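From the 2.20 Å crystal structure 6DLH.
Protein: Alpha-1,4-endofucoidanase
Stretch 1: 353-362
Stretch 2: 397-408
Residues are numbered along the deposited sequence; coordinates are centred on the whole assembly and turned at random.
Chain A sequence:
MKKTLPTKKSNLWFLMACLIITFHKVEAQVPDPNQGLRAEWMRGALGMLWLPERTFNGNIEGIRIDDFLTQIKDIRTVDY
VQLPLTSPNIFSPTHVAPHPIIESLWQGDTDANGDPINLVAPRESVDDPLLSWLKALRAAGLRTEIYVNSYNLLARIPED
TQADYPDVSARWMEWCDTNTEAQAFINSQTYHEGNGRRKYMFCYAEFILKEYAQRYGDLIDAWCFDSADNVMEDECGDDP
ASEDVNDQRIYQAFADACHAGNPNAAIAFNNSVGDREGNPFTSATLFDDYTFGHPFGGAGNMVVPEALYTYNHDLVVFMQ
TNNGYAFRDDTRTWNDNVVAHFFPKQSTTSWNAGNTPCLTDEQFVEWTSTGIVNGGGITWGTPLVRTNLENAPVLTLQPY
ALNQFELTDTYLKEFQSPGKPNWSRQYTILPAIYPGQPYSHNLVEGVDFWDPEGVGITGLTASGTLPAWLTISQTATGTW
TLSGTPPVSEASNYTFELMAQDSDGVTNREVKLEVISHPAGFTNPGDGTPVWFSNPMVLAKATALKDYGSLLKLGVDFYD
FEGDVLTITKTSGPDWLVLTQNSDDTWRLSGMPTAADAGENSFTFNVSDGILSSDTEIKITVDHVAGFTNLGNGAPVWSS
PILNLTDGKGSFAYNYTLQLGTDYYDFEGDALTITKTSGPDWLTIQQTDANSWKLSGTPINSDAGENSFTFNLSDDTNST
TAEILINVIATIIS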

# COMPACT_ATOMS: atom_id res chain seq x y z
N ALA A 353 9.97 8.82 -0.12
CA ALA A 353 11.04 8.46 -1.04
C ALA A 353 12.11 9.54 -0.98
O ALA A 353 11.89 10.59 -0.38
CB ALA A 353 10.48 8.32 -2.43
N GLY A 354 13.26 9.28 -1.61
CA GLY A 354 14.33 10.27 -1.63
C GLY A 354 15.70 9.65 -1.38
O GLY A 354 15.89 8.89 -0.43
N ASN A 355 16.66 10.05 -2.21
CA ASN A 355 17.98 9.46 -2.33
C ASN A 355 18.89 9.92 -1.20
O ASN A 355 19.88 9.26 -0.91
CB ASN A 355 18.61 9.96 -3.64
CG ASN A 355 19.53 8.95 -4.30
OD1 ASN A 355 19.19 7.78 -4.43
ND2 ASN A 355 20.68 9.43 -4.76
N THR A 356 18.59 11.07 -0.58
CA THR A 356 19.54 11.73 0.31
C THR A 356 18.88 12.03 1.66
O THR A 356 17.78 12.56 1.70
CB THR A 356 20.08 13.02 -0.32
OG1 THR A 356 20.55 12.73 -1.64
CG2 THR A 356 21.20 13.67 0.47
N PRO A 357 19.55 11.72 2.80
CA PRO A 357 19.04 12.11 4.12
C PRO A 357 19.21 13.61 4.35
O PRO A 357 20.18 14.20 3.87
CB PRO A 357 19.96 11.35 5.08
CG PRO A 357 21.25 11.19 4.30
CD PRO A 357 20.81 10.97 2.87
N CYS A 358 18.28 14.22 5.10
CA CYS A 358 18.34 15.65 5.36
C CYS A 358 19.07 15.91 6.67
O CYS A 358 19.51 17.04 6.91
CB CYS A 358 16.96 16.30 5.35
SG CYS A 358 15.87 15.81 6.72
N LEU A 359 19.21 14.85 7.49
CA LEU A 359 19.91 14.90 8.77
C LEU A 359 21.12 13.97 8.71
O LEU A 359 21.11 12.96 8.02
CB LEU A 359 18.96 14.46 9.90
CG LEU A 359 17.77 15.39 10.17
CD1 LEU A 359 16.94 14.91 11.35
CD2 LEU A 359 18.22 16.83 10.39
N THR A 360 22.18 14.34 9.44
CA THR A 360 23.30 13.43 9.66
C THR A 360 22.81 12.31 10.57
O THR A 360 21.80 12.47 11.24
CB THR A 360 24.49 14.14 10.33
OG1 THR A 360 24.02 14.58 11.61
CG2 THR A 360 25.04 15.31 9.53
N ASP A 361 23.55 11.19 10.60
CA ASP A 361 23.24 10.08 11.49
C ASP A 361 23.08 10.61 12.92
O ASP A 361 22.10 10.29 13.58
CB ASP A 361 24.30 8.98 11.42
CG ASP A 361 24.44 8.31 10.07
OD1 ASP A 361 23.62 8.60 9.18
OD2 ASP A 361 25.36 7.47 9.92
N GLU A 362 24.06 11.40 13.38
CA GLU A 362 24.04 11.95 14.73
C GLU A 362 22.79 12.81 14.96
O GLU A 362 22.16 12.71 16.01
CB GLU A 362 25.31 12.77 14.99
CG GLU A 362 25.40 13.31 16.41
N LEU A 397 13.34 0.07 2.22
CA LEU A 397 14.00 1.31 2.61
C LEU A 397 15.24 1.54 1.75
O LEU A 397 15.96 0.60 1.41
CB LEU A 397 14.43 1.24 4.08
CG LEU A 397 13.33 1.22 5.14
CD1 LEU A 397 13.94 1.04 6.52
CD2 LEU A 397 12.48 2.49 5.10
N GLN A 398 15.47 2.81 1.42
CA GLN A 398 16.80 3.29 1.07
C GLN A 398 17.79 2.80 2.13
O GLN A 398 17.54 2.90 3.33
CB GLN A 398 16.82 4.82 1.03
CG GLN A 398 16.16 5.40 -0.21
CD GLN A 398 17.02 5.26 -1.44
OE1 GLN A 398 18.12 4.71 -1.41
NE2 GLN A 398 16.51 5.77 -2.56
N PRO A 399 18.95 2.25 1.71
CA PRO A 399 19.96 1.77 2.65
C PRO A 399 20.28 2.79 3.74
O PRO A 399 20.46 2.39 4.89
CB PRO A 399 21.17 1.51 1.73
CG PRO A 399 20.53 1.10 0.42
CD PRO A 399 19.34 2.02 0.30
N TYR A 400 20.32 4.09 3.41
CA TYR A 400 20.67 5.08 4.41
C TYR A 400 19.60 5.19 5.50
O TYR A 400 19.92 5.43 6.67
CB TYR A 400 21.01 6.46 3.82
CG TYR A 400 19.83 7.27 3.36
CD1 TYR A 400 19.02 7.95 4.26
CD2 TYR A 400 19.52 7.35 2.01
CE1 TYR A 400 17.92 8.67 3.84
CE2 TYR A 400 18.43 8.08 1.57
CZ TYR A 400 17.64 8.76 2.49
OH TYR A 400 16.58 9.48 2.03
N ALA A 401 18.33 5.02 5.11
CA ALA A 401 17.24 5.16 6.07
C ALA A 401 17.31 4.03 7.09
O ALA A 401 17.15 4.28 8.28
CB ALA A 401 15.91 5.21 5.35
N LEU A 402 17.59 2.81 6.61
CA LEU A 402 17.81 1.66 7.48
C LEU A 402 18.98 1.95 8.42
O LEU A 402 18.87 1.75 9.63
CB LEU A 402 18.06 0.39 6.63
CG LEU A 402 18.29 -0.90 7.42
CD1 LEU A 402 17.09 -1.26 8.28
CD2 LEU A 402 18.62 -2.07 6.50
N ASN A 403 20.09 2.45 7.85
CA ASN A 403 21.27 2.83 8.62
C ASN A 403 20.86 3.72 9.80
O ASN A 403 21.16 3.41 10.95
CB ASN A 403 22.30 3.50 7.72
CG ASN A 403 23.46 4.11 8.47
OD1 ASN A 403 24.30 3.39 9.02
ND2 ASN A 403 23.54 5.44 8.48
N GLN A 404 20.15 4.82 9.50
CA GLN A 404 19.80 5.80 10.51
C GLN A 404 18.87 5.21 11.57
O GLN A 404 19.06 5.45 12.77
CB GLN A 404 19.24 7.07 9.86
CG GLN A 404 20.21 7.75 8.90
CD GLN A 404 19.83 9.19 8.61
OE1 GLN A 404 18.66 9.51 8.35
NE2 GLN A 404 20.82 10.07 8.62
N PHE A 405 17.88 4.43 11.12
CA PHE A 405 16.93 3.76 11.99
C PHE A 405 17.61 2.73 12.89
O PHE A 405 17.24 2.58 14.05
CB PHE A 405 15.76 3.19 11.16
CG PHE A 405 14.47 3.93 11.40
CD1 PHE A 405 14.19 5.11 10.73
CD2 PHE A 405 13.55 3.47 12.33
CE1 PHE A 405 13.02 5.81 10.98
CE2 PHE A 405 12.37 4.17 12.58
CZ PHE A 405 12.11 5.34 11.90
N GLU A 406 18.62 2.03 12.36
CA GLU A 406 19.37 1.06 13.14
C GLU A 406 20.18 1.75 14.23
O GLU A 406 20.18 1.30 15.38
CB GLU A 406 20.24 0.18 12.24
CG GLU A 406 19.46 -0.88 11.47
CD GLU A 406 18.93 -2.06 12.26
OE1 GLU A 406 19.08 -2.07 13.50
OE2 GLU A 406 18.37 -2.98 11.63
N LEU A 407 20.88 2.84 13.89
CA LEU A 407 21.63 3.60 14.88
C LEU A 407 20.67 4.09 15.97
O LEU A 407 20.96 3.95 17.16
CB LEU A 407 22.38 4.76 14.21
CG LEU A 407 23.51 4.34 13.27
CD1 LEU A 407 24.04 5.53 12.47
CD2 LEU A 407 24.64 3.65 14.03
N THR A 408 19.53 4.65 15.56
CA THR A 408 18.47 5.05 16.47
C THR A 408 18.06 3.90 17.38
O THR A 408 17.88 4.10 18.59
CB THR A 408 17.27 5.61 15.70
OG1 THR A 408 17.71 6.73 14.93
CG2 THR A 408 16.13 6.03 16.60
O HOH W 1 13.98 6.91 -3.10
O HOH W 2 17.91 5.18 -5.21
O HOH W 3 17.93 12.09 7.74

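Residues of the loop from Gly354 onward, and Asp361 at the start of the next helix, pack against the helix that begins at Pro399. Four hydrogen bonds cross the contact, all donated by side chains of the second stretch, and three of them come from the adjacent residues Asn403 and Gln404.

Tyr400 lies at the core of the Gly354-Pro357 end of the contact. Its CA-to-CB bond points toward the loop, and the p rotamer (chi1 76°, chi2 77°) lays the ring against the chain between Gly354 and Pro357. The hydroxyl is thereby carried to the carbonyl of Gly354, to which OH donates a short hydrogen bond (Tyr400 OH to Gly354 O, 2.6 Å). The acceptor lies near the ring plane. One face of the ring is covered by Pro357, whose CD sits 3.6 Å from the centroid of the Tyr400 ring and only 4° off its normal, a nearly ideal CH-pi arrangement; Pro357 CB also packs against Tyr400 CE1 at 3.6 Å. Gly354 adopts phi/psi of 137/134, where a CB would be jammed against the carbonyl oxygen of Ala353, so the backbone itself calls for glycine here.

Gln398, at the N-cap position, reaches the loop mainly through water. The m chi1 of Gln398 sets its CG 3.5 Å from Gly354 O, and the m chi2 sets the course of the chain beyond it, whose NE2 donates to two waters. One of these also accepts from Gly354 N, and the other donates to Asn355 OD1. The Asn355 CA-to-CB bond points away from the helix, but with chi1 at -147°, between wells, the amide end comes back nearer, leaving Asn355 OD1 3.8 Å from Gln398 NE2.

Farther along, Gln404 starts sideways and extends through an m, t conformation that brings its amide to the turn before the first-stretch helix. Gln404 NE2 uses both protons across the contact, donating to Leu359 O (3.0 Å, 156°) and to Asp361 OD1 (3.2 Å, 166°). Its OE1 accepts from a water that in turn accepts from Leu359 N, so the amide engages both polar backbone atoms of Leu359, one directly and one through solvent.

The CA-to-CB bond of Asp361 also points sideways, and with the m rotamer the carboxylate comes nearer the helix. Beside the bond from Gln404, Asp361 OD2 accepts from Asn403 ND2 (3.1 Å, 157°), whose t rotamer presents the amide to it. Within this contact, the carboxylate is met by two neutral amides. Leu407, one turn after Asn403, borders this polar cluster, with Leu407 CD1 3.5 Å from Asp361 OD2.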